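PDB 3MW6: ProQ/FinO domain-containing protein from Neisseria meningitidis, which probably binds RNA as a FinO-like RNA chaperone. Local coordinates for residues A31-Y35 / G36-V40; K45-A48 / L49-Q53. One frame throughout, in Å; residues are numbered along the deposited sequence.

In the fold
From the N terminus, the chain reaches contact 1 at the end of helix 23-37, where residues 31-35 and 36-40 make the last helical turn and the bend into helix 39-42. Contact 2 follows where the loop after helix 39-42 swings through residues 45-48 and the turn at 49-50 into helix 51-58. The two lie in series, neither nested nor crossed, with centres about 14 Å apart. They meet through a probable hydrogen bond between Val40 O and Lys45 N, and through packing of Val40 against Leu47. Both sit in the ProQ/FinO region. Contact 1 also packs against helix 51-58, the helix that contact 2 starts.

Contact 1 (A31-Y35 / G36-V40); sequences ADHIY and GKYDV
Residues 31-35 and 36-40 are one continuous stretch in which Asp32, His33 and Ile34 offer their carbonyls to Gly36, Lys37 and Tyr38, the last turn of helix 23-37. Gly36 N donates to Asp32 O at 3.0 Å and leans weakly toward His33 O at 3.2 Å. Lys37 N reaches His33 O at 2.8 Å, almost in line with the carbonyl bond (C=O...N angle 163°). Tyr38 N closes the series on Ile34 O at 3.0 Å, with the donor tilted out of the carbonyl plane. Tyr38 is the first residue to leave helical geometry and also the N-cap of helix 39-42. It is therefore the joint between two consecutive helices of the ProQ/FinO fold, and beyond the joint the Lys42 ammonium bonds Tyr35 O and, weakly, Gly36 O.

On one side of the turn His33 and Lys37 run side by side and point the same way. The imidazole stands with CG anti to the backbone N (chi1 -180°), which brings His33 NE2 to 3.7 Å from Lys37 CD; the approach to the ring is oblique. NE2 is buried here and has no polar partner in the model. Lys37 NZ stops 4.7 Å from His33 NE2, and a positive charge so near would tend to disfavour protonation of the imidazole. The same extended lysine lays its CG over the centre of the Tyr38 ring, 3.9 Å above the plane. Ile34 packs against the Tyr38 ring, its CG1 4.3 Å from Tyr38 CD1, and Leu55 of helix 51-58 touches both side chains. The Tyr35 hydroxyl is held outside the two segments, by a hydrogen bond with His74 ND1.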
ATOM      1  N   ALA A  31      -3.030  -0.664 -20.067  1.00 36.77           N
ATOM      2  CA  ALA A  31      -1.719  -0.892 -19.477  1.00 42.22           C
ATOM      3  C   ALA A  31      -0.636  -0.268 -20.345  1.00 42.81           C
ATOM      4  O   ALA A  31       0.203   0.485 -19.850  1.00 49.03           O
ATOM      5  CB  ALA A  31      -1.471  -2.396 -19.289  1.00 44.60           C
ATOM      6  N   ASP A  32      -0.675  -0.550 -21.646  1.00 44.08           N
ATOM      7  CA  ASP A  32       0.296   0.047 -22.578  1.00 45.61           C
ATOM      8  C   ASP A  32       0.214   1.572 -22.543  1.00 44.23           C
ATOM      9  O   ASP A  32       1.232   2.257 -22.485  1.00 44.22           O
ATOM     10  CB  ASP A  32       0.088  -0.458 -24.010  1.00 48.94           C
ATOM     11  CG  ASP A  32       0.402  -1.940 -24.165  1.00 66.92           C
ATOM     12  OD1 ASP A  32       0.965  -2.560 -23.226  1.00 72.81           O
ATOM     13  OD2 ASP A  32       0.076  -2.488 -25.241  1.00 68.91           O
ATOM     14  N   HIS A  33      -0.995   2.113 -22.558  1.00 45.04           N
ATOM     15  CA  HIS A  33      -1.124   3.556 -22.429  1.00 40.33           C
ATOM     16  C   HIS A  33      -0.414   4.050 -21.166  1.00 43.69           C
ATOM     17  O   HIS A  33       0.440   4.922 -21.221  1.00 41.97           O
ATOM     18  CB  HIS A  33      -2.592   4.008 -22.429  1.00 45.25           C
ATOM     19  CG  HIS A  33      -2.750   5.492 -22.300  1.00 55.61           C
ATOM     20  ND1 HIS A  33      -2.778   6.333 -23.389  1.00 54.48           N
ATOM     21  CD2 HIS A  33      -2.825   6.291 -21.209  1.00 59.60           C
ATOM     22  CE1 HIS A  33      -2.888   7.583 -22.977  1.00 58.40           C
ATOM     23  NE2 HIS A  33      -2.922   7.586 -21.658  1.00 62.60           N
ATOM     24  N   ILE A  34      -0.761   3.465 -20.028  1.00 43.13           N
ATOM     25  CA  ILE A  34      -0.277   3.938 -18.735  1.00 42.15           C
ATOM     26  C   ILE A  34       1.233   3.788 -18.545  1.00 47.08           C
ATOM     27  O   ILE A  34       1.899   4.711 -18.069  1.00 46.98           O
ATOM     28  CB  ILE A  34      -1.035   3.238 -17.576  1.00 42.38           C
ATOM     29  CG1 ILE A  34      -2.346   3.977 -17.283  1.00 44.16           C
ATOM     30  CG2 ILE A  34      -0.177   3.153 -16.349  1.00 42.61           C
ATOM     31  CD1 ILE A  34      -3.334   3.145 -16.500  1.00 50.24           C
ATOM     32  N   TYR A  35       1.779   2.625 -18.887  1.00 39.94           N
ATOM     33  CA  TYR A  35       3.217   2.421 -18.735  1.00 44.99           C
ATOM     34  C   TYR A  35       4.005   3.218 -19.766  1.00 47.17           C
ATOM     35  O   TYR A  35       5.178   3.503 -19.558  1.00 48.09           O
ATOM     36  CB  TYR A  35       3.591   0.938 -18.853  1.00 44.32           C
ATOM     37  CG  TYR A  35       3.258   0.127 -17.630  1.00 45.06           C
ATOM     38  CD1 TYR A  35       2.246  -0.821 -17.662  1.00 43.92           C
ATOM     39  CD2 TYR A  35       3.952   0.311 -16.442  1.00 46.50           C
ATOM     40  CE1 TYR A  35       1.931  -1.575 -16.552  1.00 40.12           C
ATOM     41  CE2 TYR A  35       3.643  -0.440 -15.325  1.00 51.09           C
ATOM     42  CZ  TYR A  35       2.626  -1.381 -15.390  1.00 45.57           C
ATOM     43  OH  TYR A  35       2.302  -2.133 -14.290  1.00 46.93           O
ATOM     44  N   GLY A  36       3.352   3.559 -20.875  1.00 48.09           N
ATOM     45  CA  GLY A  36       3.986   4.309 -21.947  1.00 45.75           C
ATOM     46  C   GLY A  36       4.004   5.793 -21.642  1.00 54.14           C
ATOM     47  O   GLY A  36       5.007   6.461 -21.861  1.00 62.27           O
ATOM     48  N   LYS A  37       2.906   6.303 -21.098  1.00 47.96           N
ATOM     49  CA  LYS A  37       2.772   7.734 -20.859  1.00 47.12           C
ATOM     50  C   LYS A  37       3.281   8.224 -19.498  1.00 51.58           C
ATOM     51  O   LYS A  37       3.812   9.327 -19.396  1.00 54.36           O
ATOM     52  CB  LYS A  37       1.319   8.168 -21.040  1.00 48.20           C
ATOM     53  CG  LYS A  37       1.082   9.599 -20.599  1.00 61.65           C
ATOM     54  CD  LYS A  37      -0.298  10.081 -20.985  1.00 74.44           C
ATOM     55  CE  LYS A  37      -0.473  11.544 -20.627  1.00 80.50           C
ATOM     56  NZ  LYS A  37      -1.687  12.109 -21.269  1.00 82.19           N
ATOM     57  N   TYR A  38       3.116   7.419 -18.453  1.00 51.17           N
ATOM     58  CA  TYR A  38       3.366   7.903 -17.095  1.00 42.67           C
ATOM     59  C   TYR A  38       4.618   7.312 -16.494  1.00 43.23           C
ATOM     60  O   TYR A  38       4.678   6.116 -16.245  1.00 43.22           O
ATOM     61  CB  TYR A  38       2.169   7.599 -16.177  1.00 37.63           C
ATOM     62  CG  TYR A  38       0.922   8.318 -16.589  1.00 44.28           C
ATOM     63  CD1 TYR A  38      -0.163   7.620 -17.091  1.00 40.75           C
ATOM     64  CD2 TYR A  38       0.839   9.708 -16.519  1.00 51.39           C
ATOM     65  CE1 TYR A  38      -1.314   8.281 -17.489  1.00 44.82           C
ATOM     66  CE2 TYR A  38      -0.308  10.376 -16.917  1.00 45.90           C
ATOM     67  CZ  TYR A  38      -1.379   9.650 -17.397  1.00 44.57           C
ATOM     68  OH  TYR A  38      -2.523  10.284 -17.799  1.00 52.63           O
ATOM     69  N   ASP A  39       5.605   8.161 -16.228  1.00 46.34           N
ATOM     70  CA  ASP A  39       6.837   7.710 -15.600  1.00 47.66           C
ATOM     71  C   ASP A  39       6.647   7.090 -14.202  1.00 45.89           C
ATOM     72  O   ASP A  39       7.371   6.165 -13.844  1.00 49.14           O
ATOM     73  CB  ASP A  39       7.876   8.835 -15.567  1.00 59.20           C
ATOM     74  CG  ASP A  39       8.734   8.865 -16.823  1.00 78.70           C
ATOM     75  OD1 ASP A  39       9.925   8.484 -16.735  1.00 85.62           O
ATOM     76  OD2 ASP A  39       8.215   9.246 -17.899  1.00 81.74           O
ATOM     77  N   VAL A  40       5.700   7.580 -13.405  1.00 38.87           N
ATOM     78  CA  VAL A  40       5.509   6.970 -12.083  1.00 42.51           C
ATOM     79  C   VAL A  40       5.141   5.493 -12.215  1.00 44.38           C
ATOM     80  O   VAL A  40       5.516   4.680 -11.382  1.00 45.11           O
ATOM     81  CB  VAL A  40       4.470   7.695 -11.211  1.00 41.03           C
ATOM     82  CG1 VAL A  40       4.945   9.104 -10.892  1.00 47.03           C
ATOM     83  CG2 VAL A  40       3.100   7.701 -11.888  1.00 35.07           C
TER

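Contact 2 (K45-A48 / L49-Q53); sequences KPLA and LGIDQ
The flat peptide joining Ala48 to Leu49 has Leu49 O over one face and Leu47 O over the other. Ile51 N comes in past the oxygen edge, raised to the Leu49 O side, and Ile51 CB lies near the plane beyond the same edge, 3.5 Å from Ala48 O. This is a type II beta turn from Ala48 to Ile51, leading the loop after helix 39-42 into helix 51-58. Its closing bond, Ile51 N to Ala48 O, is weak: 3.3 Å long, and bent at the hydrogen. Gly50, the N-cap of the helix, takes the positive phi (80°) that the third position of such a turn requires.

The extended segment 45-48 is tied down elsewhere: Leu47 N bonds the Tyr80 hydroxyl, Leu47 O bonds Arg90, and the backbones of Pro46 and Ala48 both bond that of Phe91. Leu49 lies at the outer corner of the turn and packs on Thr102 of the second subunit, so the turn also takes part in the contact between the two chains.

Inside the bend the contact is apolar. Leu47 and Ile51 both rest on Leu71 of helix 64-76, one from the loop and the other from the first turn of the helix. In Ile51 a chi1 of -149° leaves CG1 short of fully anti to the backbone N and places CG2 between N and the carbonyl carbon. From there Ile51 CG2 meets Leu47 CB at 4.2 Å.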
ATOM      1  N   LYS A  45       7.219   3.867  -8.991  1.00 34.24           N
ATOM      2  CA  LYS A  45       7.377   4.673  -7.796  1.00 34.47           C
ATOM      3  C   LYS A  45       6.141   4.478  -6.939  1.00 36.67           C
ATOM      4  O   LYS A  45       5.059   4.217  -7.457  1.00 32.94           O
ATOM      5  CB  LYS A  45       7.521   6.143  -8.161  1.00 36.38           C
ATOM      6  CG  LYS A  45       8.756   6.453  -9.006  1.00 49.67           C
ATOM      7  CD  LYS A  45       8.781   7.916  -9.375  1.00 54.59           C
ATOM      8  CE  LYS A  45      10.186   8.426  -9.593  1.00 57.99           C
ATOM      9  NZ  LYS A  45      10.180   9.903  -9.842  1.00 50.45           N
ATOM     10  N   PRO A  46       6.295   4.602  -5.620  1.00 30.49           N
ATOM     11  CA  PRO A  46       5.115   4.561  -4.759  1.00 29.08           C
ATOM     12  C   PRO A  46       4.084   5.599  -5.236  1.00 39.27           C
ATOM     13  O   PRO A  46       4.442   6.756  -5.426  1.00 38.30           O
ATOM     14  CB  PRO A  46       5.682   4.936  -3.390  1.00 23.46           C
ATOM     15  CG  PRO A  46       7.099   4.475  -3.427  1.00 25.51           C
ATOM     16  CD  PRO A  46       7.544   4.777  -4.857  1.00 27.37           C
ATOM     17  N   LEU A  47       2.837   5.176  -5.436  1.00 31.87           N
ATOM     18  CA  LEU A  47       1.787   6.023  -5.985  1.00 33.49           C
ATOM     19  C   LEU A  47       0.996   6.774  -4.912  1.00 42.66           C
ATOM     20  O   LEU A  47       0.668   6.229  -3.850  1.00 40.41           O
ATOM     21  CB  LEU A  47       0.825   5.176  -6.826  1.00 29.37           C
ATOM     22  CG  LEU A  47       1.506   4.481  -8.012  1.00 30.58           C
ATOM     23  CD1 LEU A  47       0.601   3.420  -8.650  1.00 26.12           C
ATOM     24  CD2 LEU A  47       1.943   5.521  -9.057  1.00 31.98           C
ATOM     25  N   ALA A  48       0.681   8.033  -5.198  1.00 33.69           N
ATOM     26  CA  ALA A  48      -0.087   8.854  -4.275  1.00 39.31           C
ATOM     27  C   ALA A  48      -1.460   8.250  -4.019  1.00 35.74           C
ATOM     28  O   ALA A  48      -2.022   7.608  -4.904  1.00 38.99           O
ATOM     29  CB  ALA A  48      -0.250  10.258  -4.839  1.00 37.21           C
ATOM     30  N   LEU A  49      -1.997   8.482  -2.817  1.00 37.17           N
ATOM     31  CA  LEU A  49      -3.435   8.295  -2.544  1.00 45.45           C
ATOM     32  C   LEU A  49      -4.301   8.887  -3.654  1.00 47.41           C
ATOM     33  O   LEU A  49      -4.058  10.007  -4.120  1.00 53.78           O
ATOM     34  CB  LEU A  49      -3.832   8.972  -1.223  1.00 50.81           C
ATOM     35  CG  LEU A  49      -5.334   8.975  -0.863  1.00 59.48           C
ATOM     36  CD1 LEU A  49      -5.862   7.570  -0.553  1.00 56.82           C
ATOM     37  CD2 LEU A  49      -5.654   9.907   0.308  1.00 55.41           C
ATOM     38  N   GLY A  50      -5.308   8.135  -4.081  1.00 46.45           N
ATOM     39  CA  GLY A  50      -6.273   8.634  -5.046  1.00 40.03           C
ATOM     40  C   GLY A  50      -5.816   8.593  -6.495  1.00 47.23           C
ATOM     41  O   GLY A  50      -6.446   9.194  -7.354  1.00 47.56           O
ATOM     42  N   ILE A  51      -4.737   7.870  -6.779  1.00 43.87           N
ATOM     43  CA  ILE A  51      -4.247   7.775  -8.155  1.00 42.04           C
ATOM     44  C   ILE A  51      -5.308   7.139  -9.050  1.00 41.05           C
ATOM     45  O   ILE A  51      -5.457   7.507 -10.220  1.00 44.92           O
ATOM     46  CB  ILE A  51      -2.886   7.000  -8.247  1.00 42.96           C
ATOM     47  CG1 ILE A  51      -2.038   7.520  -9.404  1.00 47.41           C
ATOM     48  CG2 ILE A  51      -3.092   5.492  -8.349  1.00 47.06           C
ATOM     49  CD1 ILE A  51      -1.379   8.859  -9.113  1.00 45.52           C
ATOM     50  N   ASP A  52      -6.071   6.198  -8.489  1.00 45.70           N
ATOM     51  CA  ASP A  52      -7.176   5.574  -9.229  1.00 47.25           C
ATOM     52  C   ASP A  52      -8.106   6.624  -9.832  1.00 43.25           C
ATOM     53  O   ASP A  52      -8.372   6.604 -11.036  1.00 44.87           O
ATOM     54  CB  ASP A  52      -7.959   4.593  -8.349  1.00 56.64           C
ATOM     55  CG  ASP A  52      -8.645   5.274  -7.182  1.00 69.38           C
ATOM     56  OD1 ASP A  52      -9.882   5.153  -7.066  1.00 76.97           O
ATOM     57  OD2 ASP A  52      -7.951   5.933  -6.380  1.00 73.72           O
ATOM     58  N   GLN A  53      -8.578   7.555  -9.007  1.00 46.58           N
ATOM     59  CA  GLN A  53      -9.455   8.625  -9.495  1.00 47.09           C
ATOM     60  C   GLN A  53      -8.757   9.540 -10.518  1.00 51.12           C
ATOM     61  O   GLN A  53      -9.379  10.004 -11.474  1.00 51.44           O
ATOM     62  CB  GLN A  53     -10.012   9.456  -8.332  1.00 45.97           C
ATOM     63  CG  GLN A  53     -10.895   8.676  -7.359  1.00 67.88           C
ATOM     64  CD  GLN A  53     -12.186   8.176  -8.005  1.00 77.44           C
ATOM     65  OE1 GLN A  53     -12.813   8.881  -8.799  1.00 81.09           O
ATOM     66  NE2 GLN A  53     -12.586   6.955  -7.662  1.00 74.67           N
TER